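Local coordinates for protein fibrillarin-like rRNA/tRNA 2'-O-methyltransferase (Methanocaldococcus jannaschii, PDB 1FBN) that probably transfers methyl groups from S-adenosyl-L-methionine to ribose 2'-hydroxyls of rRNA and tRNA, at sites chosen by a guide RNA within box C/D ribonucleoprotein particles, at residues Phe10-Glu15 against Ile95-Ile100; Lys28-Gly33 against Arg121-Pro126; Val69-Arg74 against Tyr173-Ile178; Asp75-Tyr80 against Ile140-Asp145. One frame throughout, in Å; residues are numbered along the deposited sequence.

Contact 1. Residues Phe10-Glu15 against Ile95-Ile100; sequences FENIYE and IADKGI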
loop_
_atom_site.group_PDB
_atom_site.type_symbol
_atom_site.label_atom_id
_atom_site.label_comp_id
_atom_site.label_asym_id
_atom_site.label_seq_id
_atom_site.Cartn_x
_atom_site.Cartn_y
_atom_site.Cartn_z
ATOM N N PHE A 10 2.483 -15.019 -0.032
ATOM C CA PHE A 10 2.382 -14.200 1.183
ATOM C C PHE A 10 1.166 -14.691 1.970
ATOM O O PHE A 10 1.098 -15.864 2.324
ATOM C CB PHE A 10 2.254 -12.713 0.822
ATOM C CG PHE A 10 3.436 -12.171 0.056
ATOM C CD1 PHE A 10 4.711 -12.180 0.619
ATOM C CD2 PHE A 10 3.275 -11.645 -1.224
ATOM C CE1 PHE A 10 5.809 -11.669 -0.082
ATOM C CE2 PHE A 10 4.368 -11.132 -1.932
ATOM C CZ PHE A 10 5.636 -11.145 -1.357
ATOM N N GLU A 11 0.214 -13.806 2.244
ATOM C CA GLU A 11 -1.006 -14.203 2.939
ATOM C C GLU A 11 -2.203 -13.519 2.287
ATOM O O GLU A 11 -2.323 -12.294 2.311
ATOM C CB GLU A 11 -0.957 -13.880 4.437
ATOM C CG GLU A 11 -2.200 -14.384 5.183
ATOM C CD GLU A 11 -2.141 -14.183 6.687
ATOM O OE1 GLU A 11 -1.229 -14.743 7.332
ATOM O OE2 GLU A 11 -3.022 -13.482 7.229
ATOM N N ASN A 12 -3.065 -14.325 1.676
ATOM C CA ASN A 12 -4.265 -13.838 1.002
ATOM C C ASN A 12 -3.986 -12.978 -0.241
ATOM O O ASN A 12 -4.735 -12.054 -0.556
ATOM C CB ASN A 12 -5.191 -13.114 1.991
ATOM C CG ASN A 12 -6.663 -13.175 1.579
ATOM O OD1 ASN A 12 -7.499 -12.433 2.110
ATOM N ND2 ASN A 12 -6.986 -14.063 0.643
ATOM N N ILE A 13 -2.872 -13.266 -0.910
ATOM C CA ILE A 13 -2.491 -12.603 -2.158
ATOM C C ILE A 13 -2.294 -13.780 -3.115
ATOM O O ILE A 13 -1.869 -14.857 -2.693
ATOM C CB ILE A 13 -1.182 -11.780 -2.030
ATOM C CG1 ILE A 13 -1.369 -10.648 -1.019
ATOM C CG2 ILE A 13 -0.810 -11.171 -3.383
ATOM C CD1 ILE A 13 -0.159 -9.782 -0.857
ATOM N N TYR A 14 -2.605 -13.597 -4.393
ATOM C CA TYR A 14 -2.500 -14.711 -5.328
ATOM C C TYR A 14 -1.674 -14.477 -6.576
ATOM O O TYR A 14 -1.768 -13.429 -7.216
ATOM C CB TYR A 14 -3.912 -15.200 -5.703
ATOM C CG TYR A 14 -4.725 -15.549 -4.480
ATOM C CD1 TYR A 14 -5.446 -14.568 -3.801
ATOM C CD2 TYR A 14 -4.656 -16.822 -3.913
ATOM C CE1 TYR A 14 -6.060 -14.834 -2.584
ATOM C CE2 TYR A 14 -5.270 -17.099 -2.695
ATOM C CZ TYR A 14 -5.963 -16.097 -2.033
ATOM O OH TYR A 14 -6.527 -16.345 -0.806
ATOM N N GLU A 15 -0.831 -15.456 -6.890
ATOM C CA GLU A 15 -0.003 -15.408 -8.085
ATOM C C GLU A 15 -0.808 -16.056 -9.200
ATOM O O GLU A 15 -1.319 -17.164 -9.034
ATOM C CB GLU A 15 1.281 -16.199 -7.880
ATOM C CG GLU A 15 2.185 -16.191 -9.082
ATOM C CD GLU A 15 3.409 -17.039 -8.864
ATOM O OE1 GLU A 15 3.310 -18.267 -9.056
ATOM O OE2 GLU A 15 4.461 -16.483 -8.484
ATOM N N ILE A 95 -7.150 -8.192 0.925
ATOM C CA ILE A 95 -6.142 -8.936 1.678
ATOM C C ILE A 95 -6.511 -8.996 3.158
ATOM O O ILE A 95 -6.635 -10.076 3.733
ATOM C CB ILE A 95 -4.741 -8.285 1.531
ATOM C CG1 ILE A 95 -4.344 -8.229 0.054
ATOM C CG2 ILE A 95 -3.699 -9.066 2.330
ATOM C CD1 ILE A 95 -3.221 -7.262 -0.240
ATOM N N ALA A 96 -6.679 -7.827 3.765
ATOM C CA ALA A 96 -7.033 -7.730 5.175
ATOM C C ALA A 96 -8.555 -7.798 5.374
ATOM O O ALA A 96 -9.167 -6.892 5.950
ATOM C CB ALA A 96 -6.469 -6.452 5.755
ATOM N N ASP A 97 -9.154 -8.893 4.909
ATOM C CA ASP A 97 -10.596 -9.094 5.010
ATOM C C ASP A 97 -11.088 -9.273 6.446
ATOM O O ASP A 97 -12.270 -9.077 6.728
ATOM C CB ASP A 97 -11.044 -10.264 4.123
ATOM C CG ASP A 97 -10.420 -11.597 4.526
ATOM O OD1 ASP A 97 -9.195 -11.654 4.763
ATOM O OD2 ASP A 97 -11.165 -12.599 4.586
ATOM N N LYS A 98 -10.175 -9.641 7.343
ATOM C CA LYS A 98 -10.492 -9.818 8.760
ATOM C C LYS A 98 -9.910 -8.638 9.554
ATOM O O LYS A 98 -9.858 -8.667 10.787
ATOM C CB LYS A 98 -9.890 -11.124 9.287
ATOM C CG LYS A 98 -10.298 -12.393 8.550
ATOM C CD LYS A 98 -11.722 -12.821 8.861
ATOM C CE LYS A 98 -12.737 -12.113 7.976
ATOM N NZ LYS A 98 -14.140 -12.475 8.328
ATOM N N GLY A 99 -9.454 -7.614 8.833
ATOM C CA GLY A 99 -8.874 -6.442 9.463
ATOM C C GLY A 99 -9.563 -5.126 9.141
ATOM O O GLY A 99 -10.748 -5.097 8.797
ATOM N N ILE A 100 -8.814 -4.031 9.260
ATOM C CA ILE A 100 -9.336 -2.687 9.010
ATOM C C ILE A 100 -8.315 -1.813 8.294
ATOM O O ILE A 100 -7.112 -1.942 8.509
ATOM C CB ILE A 100 -9.724 -1.973 10.340
ATOM C CG1 ILE A 100 -10.881 -2.703 11.012
ATOM C CG2 ILE A 100 -10.154 -0.536 10.079
ATOM C CD1 ILE A 100 -11.276 -2.112 12.334
#
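Ile-95 meets the turn before strand 13-17 with two of its branches, and the apolar packing is tight there. Its CD1 lies 3.9 Å from CG1 of Ile-13, the two side chains crossing obliquely. The other branch, CG2, stands anti to the backbone N and comes to 3.5 Å from the carbonyl O of Glu-11; the two branches thus touch Ile-13 and the Glu-11 carbonyl respectively. Ile-63 of helix 58-64 also touches Ile-13. An alanine in place of Ile-95 would probably open a gap against Ile-13 CG1 and CD1 and deprive the Glu-11 carbonyl of its apolar cover.

The contact joins the antiparallel N-terminal sheet to the Rossmann-like methyltransferase domain, at the point where helix 87-95 ends. Ala-96 is the centre of an inverse gamma turn, and a type I beta turn from Ala-96 to Gly-99 then leads the chain toward strand 100-105.

Between the two sides lies Asn-12, whose CB is directed toward segment 95-100 and keeps 4.3 Å from CG2 of Ile-95. The looser side is that of Glu-11 and Asp-97, both partly exposed, whose carboxylates do not meet: 6.9 Å separates Glu-11 OE2 from Asp-97 OD1. Both turn to Arg-74: Asp-97 OD2 forms a salt bridge with its NH2, while Glu-11 OE2 accepts a hydrogen bond from its backbone N.

Contact 2. Residues Lys28-Gly33 against Arg121-Pro126; sequences KSIVKG and RENIIP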
loop_
_atom_site.group_PDB
_atom_site.type_symbol
_atom_site.label_atom_id
_atom_site.label_comp_id
_atom_site.label_asym_id
_atom_site.label_seq_id
_atom_site.Cartn_x
_atom_site.Cartn_y
_atom_site.Cartn_z
ATOM N N LYS A 28 -8.411 -11.766 -3.663
ATOM C CA LYS A 28 -9.734 -12.371 -3.625
ATOM C C LYS A 28 -10.722 -11.274 -3.204
ATOM O O LYS A 28 -10.696 -10.802 -2.065
ATOM C CB LYS A 28 -9.728 -13.527 -2.627
ATOM C CG LYS A 28 -10.955 -14.400 -2.660
ATOM C CD LYS A 28 -10.797 -15.564 -1.702
ATOM C CE LYS A 28 -9.690 -16.498 -2.144
ATOM N NZ LYS A 28 -9.546 -17.650 -1.211
ATOM N N SER A 29 -11.559 -10.848 -4.147
ATOM C CA SER A 29 -12.539 -9.780 -3.919
ATOM C C SER A 29 -13.501 -9.977 -2.742
ATOM O O SER A 29 -14.067 -11.061 -2.566
ATOM C CB SER A 29 -13.344 -9.544 -5.202
ATOM O OG SER A 29 -14.306 -8.514 -5.034
ATOM N N ILE A 30 -13.669 -8.930 -1.932
ATOM C CA ILE A 30 -14.601 -8.985 -0.802
ATOM C C ILE A 30 -15.970 -8.377 -1.166
ATOM O O ILE A 30 -16.881 -8.341 -0.342
ATOM C CB ILE A 30 -14.046 -8.315 0.486
ATOM C CG1 ILE A 30 -13.718 -6.843 0.236
ATOM C CG2 ILE A 30 -12.848 -9.092 1.014
ATOM C CD1 ILE A 30 -13.398 -6.071 1.498
ATOM N N VAL A 31 -16.085 -7.865 -2.389
ATOM C CA VAL A 31 -17.338 -7.300 -2.905
ATOM C C VAL A 31 -17.493 -7.836 -4.325
ATOM O O VAL A 31 -17.114 -7.185 -5.305
ATOM C CB VAL A 31 -17.339 -5.751 -2.943
ATOM C CG1 VAL A 31 -18.677 -5.245 -3.487
ATOM C CG2 VAL A 31 -17.100 -5.187 -1.555
ATOM N N LYS A 32 -18.042 -9.040 -4.423
ATOM C CA LYS A 32 -18.223 -9.707 -5.704
ATOM C C LYS A 32 -19.242 -9.048 -6.628
ATOM O O LYS A 32 -20.236 -8.465 -6.180
ATOM C CB LYS A 32 -18.534 -11.181 -5.468
ATOM C CG LYS A 32 -17.505 -11.818 -4.530
ATOM C CD LYS A 32 -17.667 -13.315 -4.329
ATOM C CE LYS A 32 -19.008 -13.688 -3.723
ATOM N NZ LYS A 32 -20.126 -13.562 -4.708
ATOM N N GLY A 33 -18.950 -9.109 -7.923
ATOM C CA GLY A 33 -19.818 -8.513 -8.920
ATOM C C GLY A 33 -19.517 -7.042 -9.129
ATOM O O GLY A 33 -20.311 -6.319 -9.738
ATOM N N ARG A 121 -16.930 -1.955 0.509
ATOM C CA ARG A 121 -15.825 -2.509 1.297
ATOM C C ARG A 121 -15.866 -1.846 2.668
ATOM O O ARG A 121 -15.198 -0.846 2.919
ATOM C CB ARG A 121 -14.484 -2.265 0.599
ATOM C CG ARG A 121 -14.304 -3.127 -0.635
ATOM C CD ARG A 121 -12.961 -2.926 -1.314
ATOM N NE ARG A 121 -12.599 -4.104 -2.099
ATOM C CZ ARG A 121 -13.220 -4.493 -3.210
ATOM N NH1 ARG A 121 -14.238 -3.789 -3.689
ATOM N NH2 ARG A 121 -12.861 -5.622 -3.811
ATOM N N GLU A 122 -16.668 -2.426 3.551
ATOM C CA GLU A 122 -16.870 -1.889 4.887
ATOM C C GLU A 122 -15.708 -1.933 5.870
ATOM O O GLU A 122 -15.797 -1.333 6.942
ATOM C CB GLU A 122 -18.140 -2.479 5.489
ATOM C CG GLU A 122 -19.380 -2.071 4.704
ATOM C CD GLU A 122 -20.653 -2.696 5.230
ATOM O OE1 GLU A 122 -21.112 -2.285 6.320
ATOM O OE2 GLU A 122 -21.200 -3.589 4.546
ATOM N N ASN A 123 -14.623 -2.624 5.518
ATOM C CA ASN A 123 -13.455 -2.675 6.396
ATOM C C ASN A 123 -12.535 -1.475 6.145
ATOM O O ASN A 123 -11.494 -1.325 6.789
ATOM C CB ASN A 123 -12.697 -4.004 6.274
ATOM C CG ASN A 123 -12.239 -4.296 4.866
ATOM O OD1 ASN A 123 -12.850 -3.853 3.892
ATOM N ND2 ASN A 123 -11.164 -5.074 4.748
ATOM N N ILE A 124 -12.934 -0.628 5.197
ATOM C CA ILE A 124 -12.195 0.592 4.877
ATOM C C ILE A 124 -12.898 1.737 5.607
ATOM O O ILE A 124 -14.087 1.988 5.398
ATOM C CB ILE A 124 -12.179 0.899 3.362
ATOM C CG1 ILE A 124 -11.478 -0.220 2.593
ATOM C CG2 ILE A 124 -11.456 2.208 3.108
ATOM C CD1 ILE A 124 -11.381 0.034 1.102
ATOM N N ILE A 125 -12.161 2.397 6.495
ATOM C CA ILE A 125 -12.693 3.504 7.284
ATOM C C ILE A 125 -12.090 4.839 6.853
ATOM O O ILE A 125 -10.922 5.123 7.120
ATOM C CB ILE A 125 -12.459 3.256 8.790
ATOM C CG1 ILE A 125 -13.249 2.021 9.222
ATOM C CG2 ILE A 125 -12.872 4.468 9.613
ATOM C CD1 ILE A 125 -12.947 1.580 10.609
ATOM N N PRO A 126 -12.887 5.666 6.156
ATOM C CA PRO A 126 -12.479 6.981 5.661
ATOM C C PRO A 126 -12.342 7.988 6.785
ATOM O O PRO A 126 -13.180 8.047 7.684
ATOM C CB PRO A 126 -13.633 7.361 4.740
ATOM C CG PRO A 126 -14.811 6.761 5.430
ATOM C CD PRO A 126 -14.291 5.389 5.798
HETATM O O HOH W 1 -15.054 -5.488 -5.945
#
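Val-31 lies over one face of the Arg-121 guanidinium with its CG2, the methyl beside the backbone N, and the same carbon comes to 3.6 Å from Arg-121 CG. Ile-30 slants over the arginine chain, its CG1 3.8 Å from Arg-121 NE. Ile-30 CD1 reaches tip to tip toward Asn-123 and ends 3.3 Å from its OD1, a buried oxygen with no polar partner in the model, whereas ND2 is held by the carbonyl oxygens of Ala-93 and Ala-96. The Arg-121 chain is extended from CG to NE, and its guanidinium ends beside Ser-29 to Val-31. A water in the guanidinium plane accepts from Arg-121 NH1 at 2.9 Å and lies 2.7 Å from Val-31 O, to which it probably donates. Val-31 N donates to Ser-29 OG at 3.3 Å, closing an ST turn.

The contact ties the loop between strands 25-28 and 41-44 to the turn before strand 124-128, an outermost strand of the methyltransferase sheet. A leucine in place of Arg-121 would probably leave Asp-94 without its salt-bridge mate and the water without its NH1 donor. Asp-94 OD1 serves Arg-121 NH2 and Ile-30 N, so one carboxylate oxygen probably couples both segments electrostatically.

Contact 3. Residues Val69-Arg74 against Tyr173-Ile178; sequences VMPIKR and YGMIAI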
loop_
_atom_site.group_PDB
_atom_site.type_symbol
_atom_site.label_atom_id
_atom_site.label_comp_id
_atom_site.label_asym_id
_atom_site.label_seq_id
_atom_site.Cartn_x
_atom_site.Cartn_y
_atom_site.Cartn_z
ATOM N N VAL A 69 9.143 -8.893 1.677
ATOM C CA VAL A 69 8.518 -8.663 2.976
ATOM C C VAL A 69 7.172 -7.962 2.787
ATOM O O VAL A 69 7.123 -6.779 2.446
ATOM C CB VAL A 69 9.412 -7.784 3.896
ATOM C CG1 VAL A 69 8.805 -7.685 5.291
ATOM C CG2 VAL A 69 10.823 -8.349 3.965
HETATM N N MSE A 70 6.086 -8.712 2.952
HETATM C CA MSE A 70 4.737 -8.161 2.833
HETATM C C MSE A 70 4.047 -8.414 4.170
HETATM O O MSE A 70 3.526 -9.504 4.419
HETATM C CB MSE A 70 3.973 -8.820 1.678
HETATM C CG MSE A 70 2.509 -8.399 1.577
HETATM SE SE MSE A 70 2.275 -6.618 1.510
HETATM C CE MSE A 70 0.665 -6.556 0.749
ATOM N N PRO A 71 4.074 -7.411 5.064
ATOM C CA PRO A 71 3.481 -7.457 6.404
ATOM C C PRO A 71 1.952 -7.396 6.518
ATOM O O PRO A 71 1.401 -7.734 7.564
ATOM C CB PRO A 71 4.150 -6.277 7.100
ATOM C CG PRO A 71 4.288 -5.286 5.995
ATOM C CD PRO A 71 4.782 -6.134 4.850
ATOM N N ILE A 72 1.271 -6.963 5.463
ATOM C CA ILE A 72 -0.185 -6.877 5.495
ATOM C C ILE A 72 -0.793 -8.275 5.449
ATOM O O ILE A 72 -0.653 -8.989 4.460
ATOM C CB ILE A 72 -0.729 -6.015 4.328
ATOM C CG1 ILE A 72 -0.203 -4.581 4.458
ATOM C CG2 ILE A 72 -2.264 -6.035 4.315
ATOM C CD1 ILE A 72 -0.574 -3.666 3.309
ATOM N N LYS A 73 -1.453 -8.656 6.540
ATOM C CA LYS A 73 -2.090 -9.966 6.665
ATOM C C LYS A 73 -3.619 -9.826 6.677
ATOM O O LYS A 73 -4.147 -8.716 6.591
ATOM C CB LYS A 73 -1.625 -10.643 7.958
ATOM C CG LYS A 73 -0.115 -10.728 8.137
ATOM C CD LYS A 73 0.528 -11.694 7.159
ATOM C CE LYS A 73 2.007 -11.889 7.469
ATOM N NZ LYS A 73 2.616 -12.963 6.634
ATOM N N ARG A 74 -4.320 -10.953 6.816
ATOM C CA ARG A 74 -5.785 -10.966 6.833
ATOM C C ARG A 74 -6.402 -10.173 7.971
ATOM O O ARG A 74 -7.416 -9.502 7.782
ATOM C CB ARG A 74 -6.328 -12.397 6.886
ATOM C CG ARG A 74 -6.150 -13.191 5.611
ATOM C CD ARG A 74 -6.591 -14.633 5.802
ATOM N NE ARG A 74 -7.868 -14.933 5.156
ATOM C CZ ARG A 74 -9.023 -15.070 5.799
ATOM N NH1 ARG A 74 -9.071 -14.929 7.117
ATOM N NH2 ARG A 74 -10.130 -15.365 5.130
ATOM N N TYR A 173 5.085 -2.606 10.942
ATOM C CA TYR A 173 5.799 -2.231 9.727
ATOM C C TYR A 173 5.352 -0.949 9.048
ATOM O O TYR A 173 4.168 -0.593 9.054
ATOM C CB TYR A 173 5.706 -3.356 8.693
ATOM C CG TYR A 173 6.452 -4.610 9.056
ATOM C CD1 TYR A 173 5.933 -5.507 9.987
ATOM C CD2 TYR A 173 7.676 -4.905 8.468
ATOM C CE1 TYR A 173 6.618 -6.668 10.329
ATOM C CE2 TYR A 173 8.370 -6.067 8.800
ATOM C CZ TYR A 173 7.835 -6.939 9.734
ATOM O OH TYR A 173 8.533 -8.063 10.099
ATOM N N GLY A 174 6.322 -0.297 8.411
ATOM C CA GLY A 174 6.059 0.914 7.667
ATOM C C GLY A 174 6.397 0.640 6.211
ATOM O O GLY A 174 7.484 0.138 5.910
HETATM N N MSE A 175 5.434 0.875 5.321
HETATM C CA MSE A 175 5.629 0.686 3.886
HETATM C C MSE A 175 5.495 2.072 3.261
HETATM O O MSE A 175 4.480 2.737 3.446
HETATM C CB MSE A 175 4.564 -0.254 3.301
HETATM C CG MSE A 175 4.562 -1.660 3.880
HETATM SE SE MSE A 175 3.409 -2.782 3.040
HETATM C CE MSE A 175 4.427 -3.340 1.680
ATOM N N ILE A 176 6.522 2.521 2.549
ATOM C CA ILE A 176 6.469 3.845 1.939
ATOM C C ILE A 176 7.032 3.890 0.516
ATOM O O ILE A 176 8.167 3.470 0.261
ATOM C CB ILE A 176 7.179 4.907 2.846
ATOM C CG1 ILE A 176 7.000 6.320 2.279
ATOM C CG2 ILE A 176 8.662 4.578 3.013
ATOM C CD1 ILE A 176 7.581 7.409 3.151
ATOM N N ALA A 177 6.200 4.350 -0.415
ATOM C CA ALA A 177 6.588 4.487 -1.813
ATOM C C ALA A 177 7.130 5.903 -1.971
ATOM O O ALA A 177 6.394 6.876 -1.833
ATOM C CB ALA A 177 5.385 4.274 -2.724
ATOM N N ILE A 178 8.425 6.013 -2.245
ATOM C CA ILE A 178 9.068 7.311 -2.382
ATOM C C ILE A 178 9.423 7.719 -3.810
ATOM O O ILE A 178 10.120 6.998 -4.528
ATOM C CB ILE A 178 10.344 7.386 -1.511
ATOM C CG1 ILE A 178 9.995 7.110 -0.045
ATOM C CG2 ILE A 178 11.006 8.754 -1.652
ATOM C CD1 ILE A 178 11.166 7.245 0.915
#
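The linker that leads from helix 58-64 into the first strand of the Rossmann-like methyltransferase fold packs here against strand 172-179, and Pro-71 carries much of the contact. Its CB sits over one face of the Tyr-173 ring, 3.8 Å from the ring centroid and 29° off the normal, a CH-pi contact. CB lies nearest the CG and CD1 side of the ring, at 3.5 Å from Tyr-173 CG. The tyrosine's chi1 of -68° sets this CG beside its backbone N, on the side where Pro-71 CB meets it. Val-69 crosses the tyrosine at about a right angle and sets CG1 3.9 Å from Tyr-173 CE2.

Two residues further along the strand, on the same face, the selenomethionine Met-175 also meets the linker. Its SE meets Pro-71 tip to tip, at 4.0 Å from CG, and lies 4.1 Å from CD1 of Ile-72. A bend at chi3 (85°) carries CE to 3.9 Å from SE of Met-70, likewise selenomethionine. No hydrogen bond joins the two segments; the contact is apolar packing with one CH-pi interaction.

Leu-59 of helix 58-64 touches both selenomethionines, while Val-146 of the adjacent parallel strand 144-149 touches Pro-71 and Ile-72. Tyr-173 also packs on Val-224 and Ile-226 of the antiparallel strand 220-227.

Contact 4. Residues Asp75-Tyr80 against Ile140-Asp145; sequences DSKILY and IVEKVD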
loop_
_atom_site.group_PDB
_atom_site.type_symbol
_atom_site.label_atom_id
_atom_site.label_comp_id
_atom_site.label_asym_id
_atom_site.label_seq_id
_atom_site.Cartn_x
_atom_site.Cartn_y
_atom_site.Cartn_z
ATOM N N ASP A 75 -5.799 -10.257 9.153
ATOM C CA ASP A 75 -6.317 -9.559 10.327
ATOM C C ASP A 75 -5.571 -8.266 10.674
ATOM O O ASP A 75 -5.718 -7.734 11.775
ATOM C CB ASP A 75 -6.309 -10.508 11.532
ATOM C CG ASP A 75 -4.906 -10.951 11.926
ATOM O OD1 ASP A 75 -3.971 -10.847 11.097
ATOM O OD2 ASP A 75 -4.736 -11.403 13.077
ATOM N N SER A 76 -4.775 -7.764 9.736
ATOM C CA SER A 76 -4.009 -6.542 9.966
ATOM C C SER A 76 -4.869 -5.282 9.999
ATOM O O SER A 76 -5.893 -5.188 9.321
ATOM C CB SER A 76 -2.937 -6.358 8.883
ATOM O OG SER A 76 -1.955 -7.373 8.919
ATOM N N LYS A 77 -4.461 -4.333 10.830
ATOM C CA LYS A 77 -5.133 -3.052 10.912
ATOM C C LYS A 77 -4.082 -2.141 10.302
ATOM O O LYS A 77 -2.935 -2.115 10.746
ATOM C CB LYS A 77 -5.439 -2.688 12.365
ATOM C CG LYS A 77 -6.424 -3.656 13.010
ATOM C CD LYS A 77 -6.581 -3.440 14.507
ATOM C CE LYS A 77 -7.428 -2.220 14.821
ATOM N NZ LYS A 77 -7.690 -2.108 16.287
ATOM N N ILE A 78 -4.432 -1.500 9.197
ATOM C CA ILE A 78 -3.480 -0.634 8.530
ATOM C C ILE A 78 -3.931 0.808 8.343
ATOM O O ILE A 78 -5.122 1.092 8.146
ATOM C CB ILE A 78 -2.959 -1.249 7.169
ATOM C CG1 ILE A 78 -3.166 -0.277 6.007
ATOM C CG2 ILE A 78 -3.584 -2.623 6.882
ATOM C CD1 ILE A 78 -2.523 -0.721 4.720
ATOM N N LEU A 79 -2.959 1.713 8.464
ATOM C CA LEU A 79 -3.180 3.140 8.288
ATOM C C LEU A 79 -2.693 3.482 6.879
ATOM O O LEU A 79 -1.505 3.353 6.573
ATOM C CB LEU A 79 -2.394 3.932 9.333
ATOM C CG LEU A 79 -2.566 5.455 9.326
ATOM C CD1 LEU A 79 -4.026 5.843 9.581
ATOM C CD2 LEU A 79 -1.658 6.059 10.377
ATOM N N TYR A 80 -3.631 3.861 6.016
ATOM C CA TYR A 80 -3.331 4.202 4.629
ATOM C C TYR A 80 -3.235 5.717 4.462
ATOM O O TYR A 80 -4.203 6.444 4.697
ATOM C CB TYR A 80 -4.418 3.623 3.705
ATOM C CG TYR A 80 -4.075 3.652 2.232
ATOM C CD1 TYR A 80 -4.101 4.849 1.511
ATOM C CD2 TYR A 80 -3.699 2.486 1.561
ATOM C CE1 TYR A 80 -3.754 4.889 0.158
ATOM C CE2 TYR A 80 -3.351 2.512 0.204
ATOM C CZ TYR A 80 -3.379 3.717 -0.487
ATOM O OH TYR A 80 -3.020 3.759 -1.815
ATOM N N ILE A 140 -9.621 8.074 16.805
ATOM C CA ILE A 140 -10.361 7.236 15.856
ATOM C C ILE A 140 -9.511 6.039 15.440
ATOM O O ILE A 140 -9.977 4.896 15.434
ATOM C CB ILE A 140 -10.726 8.007 14.558
ATOM C CG1 ILE A 140 -11.446 9.313 14.888
ATOM C CG2 ILE A 140 -11.610 7.139 13.662
ATOM C CD1 ILE A 140 -11.681 10.192 13.678
ATOM N N VAL A 141 -8.265 6.322 15.068
ATOM C CA VAL A 141 -7.334 5.296 14.624
ATOM C C VAL A 141 -6.697 4.556 15.794
ATOM O O VAL A 141 -5.958 5.138 16.588
ATOM C CB VAL A 141 -6.221 5.895 13.711
ATOM C CG1 VAL A 141 -5.269 4.803 13.229
ATOM C CG2 VAL A 141 -6.841 6.606 12.519
ATOM N N GLU A 142 -7.014 3.270 15.906
ATOM C CA GLU A 142 -6.453 2.429 16.954
ATOM C C GLU A 142 -5.041 2.039 16.535
ATOM O O GLU A 142 -4.663 2.241 15.382
ATOM C CB GLU A 142 -7.309 1.176 17.128
ATOM C CG GLU A 142 -8.789 1.485 17.316
ATOM C CD GLU A 142 -9.506 0.490 18.209
ATOM O OE1 GLU A 142 -8.836 -0.370 18.827
ATOM O OE2 GLU A 142 -10.748 0.587 18.311
ATOM N N LYS A 143 -4.255 1.492 17.460
ATOM C CA LYS A 143 -2.893 1.080 17.127
ATOM C C LYS A 143 -2.912 0.139 15.919
ATOM O O LYS A 143 -3.710 -0.800 15.859
ATOM C CB LYS A 143 -2.208 0.430 18.331
ATOM C CG LYS A 143 -1.664 1.431 19.358
ATOM C CD LYS A 143 -0.626 2.359 18.729
ATOM C CE LYS A 143 0.284 3.032 19.753
ATOM N NZ LYS A 143 -0.422 3.997 20.639
ATOM N N VAL A 144 -2.075 0.439 14.932
ATOM C CA VAL A 144 -2.019 -0.349 13.707
ATOM C C VAL A 144 -0.803 -1.257 13.576
ATOM O O VAL A 144 0.222 -1.049 14.225
ATOM C CB VAL A 144 -2.113 0.565 12.448
ATOM C CG1 VAL A 144 -3.392 1.407 12.497
ATOM C CG2 VAL A 144 -0.888 1.461 12.339
ATOM N N ASP A 145 -0.937 -2.265 12.719
ATOM C CA ASP A 145 0.130 -3.228 12.454
ATOM C C ASP A 145 1.010 -2.747 11.308
ATOM O O ASP A 145 2.208 -3.013 11.272
ATOM C CB ASP A 145 -0.472 -4.579 12.070
ATOM C CG ASP A 145 -1.389 -5.127 13.133
ATOM O OD1 ASP A 145 -0.873 -5.599 14.164
ATOM O OD2 ASP A 145 -2.622 -5.074 12.947
HETATM O O HOH W 2 -4.201 -7.024 14.440
HETATM O O HOH W 3 -5.170 -2.269 18.084
#
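Lys-77 and Asp-145 are joined by two hydrogen bonds through the lysine's backbone. Its N donates to Asp-145 OD2 at 2.9 Å, using the anti lone pair of that oxygen, and its O accepts from Asp-145 N at 2.8 Å, in the carbonyl plane. A water that also binds Asp-75 O donates to OD2, so this oxygen is gripped twice, while OD1 forms a salt bridge with Lys-169. The negative charge is therefore probably well compensated.

Farther out, the bend of the Lys-77 chain at chi3 (76°) turns CE toward Glu-142, and NZ makes a salt bridge to Glu-142 OE1 at 3.3 Å, although the hydrogen bond within it is weak. A second water links NZ to Lys-143 O on this more exposed side.

Val-144 lies against the Lys-77 carbonyl, its CB 3.3 Å from Lys-77 O. The apolar packing begins with Leu-79, whose CB stands 4.2 Å from Val-144 CG1. Leu-79 crosses Val-141 at about a right angle, CD1 to CG1 at 4.0 Å.

The pairing begins the parallel join of strands 77-81 and 144-149, continued by backbone bonds from Leu-79 to Val-146 and Tyr-148. Phe-167 of helix 156-167 touches Leu-79, Val-141 and Val-144, and Tyr-102 of strand 100-105 packs on Leu-79 and Val-141.

Overall arrangement
Contacts 1 and 2 fasten the N-terminal antiparallel sheet to the methyltransferase domain, while contacts 3 and 4 lie within or against its seven-stranded mixed sheet. The centres of contacts 1 and 2 are about 12 Å apart, and those of contacts 2 and 3, the most widely spaced, about 19 Å. Along the chain contact 4 is nested within the loop closed by contact 3, and the other pairs alternate. Strands 144-149 and 172-179 are neighbours, joined by Tyr-173 N and Asp-145 O, whereas Ile-100 of contact 1 bonds to contact 4 through Ser-76 O and Ile-78 N. Each contact comes within about 7 to 10 Å, side chain to side chain, of predicted S-adenosyl-L-methionine-binding residues, so the four probably frame that site without forming it.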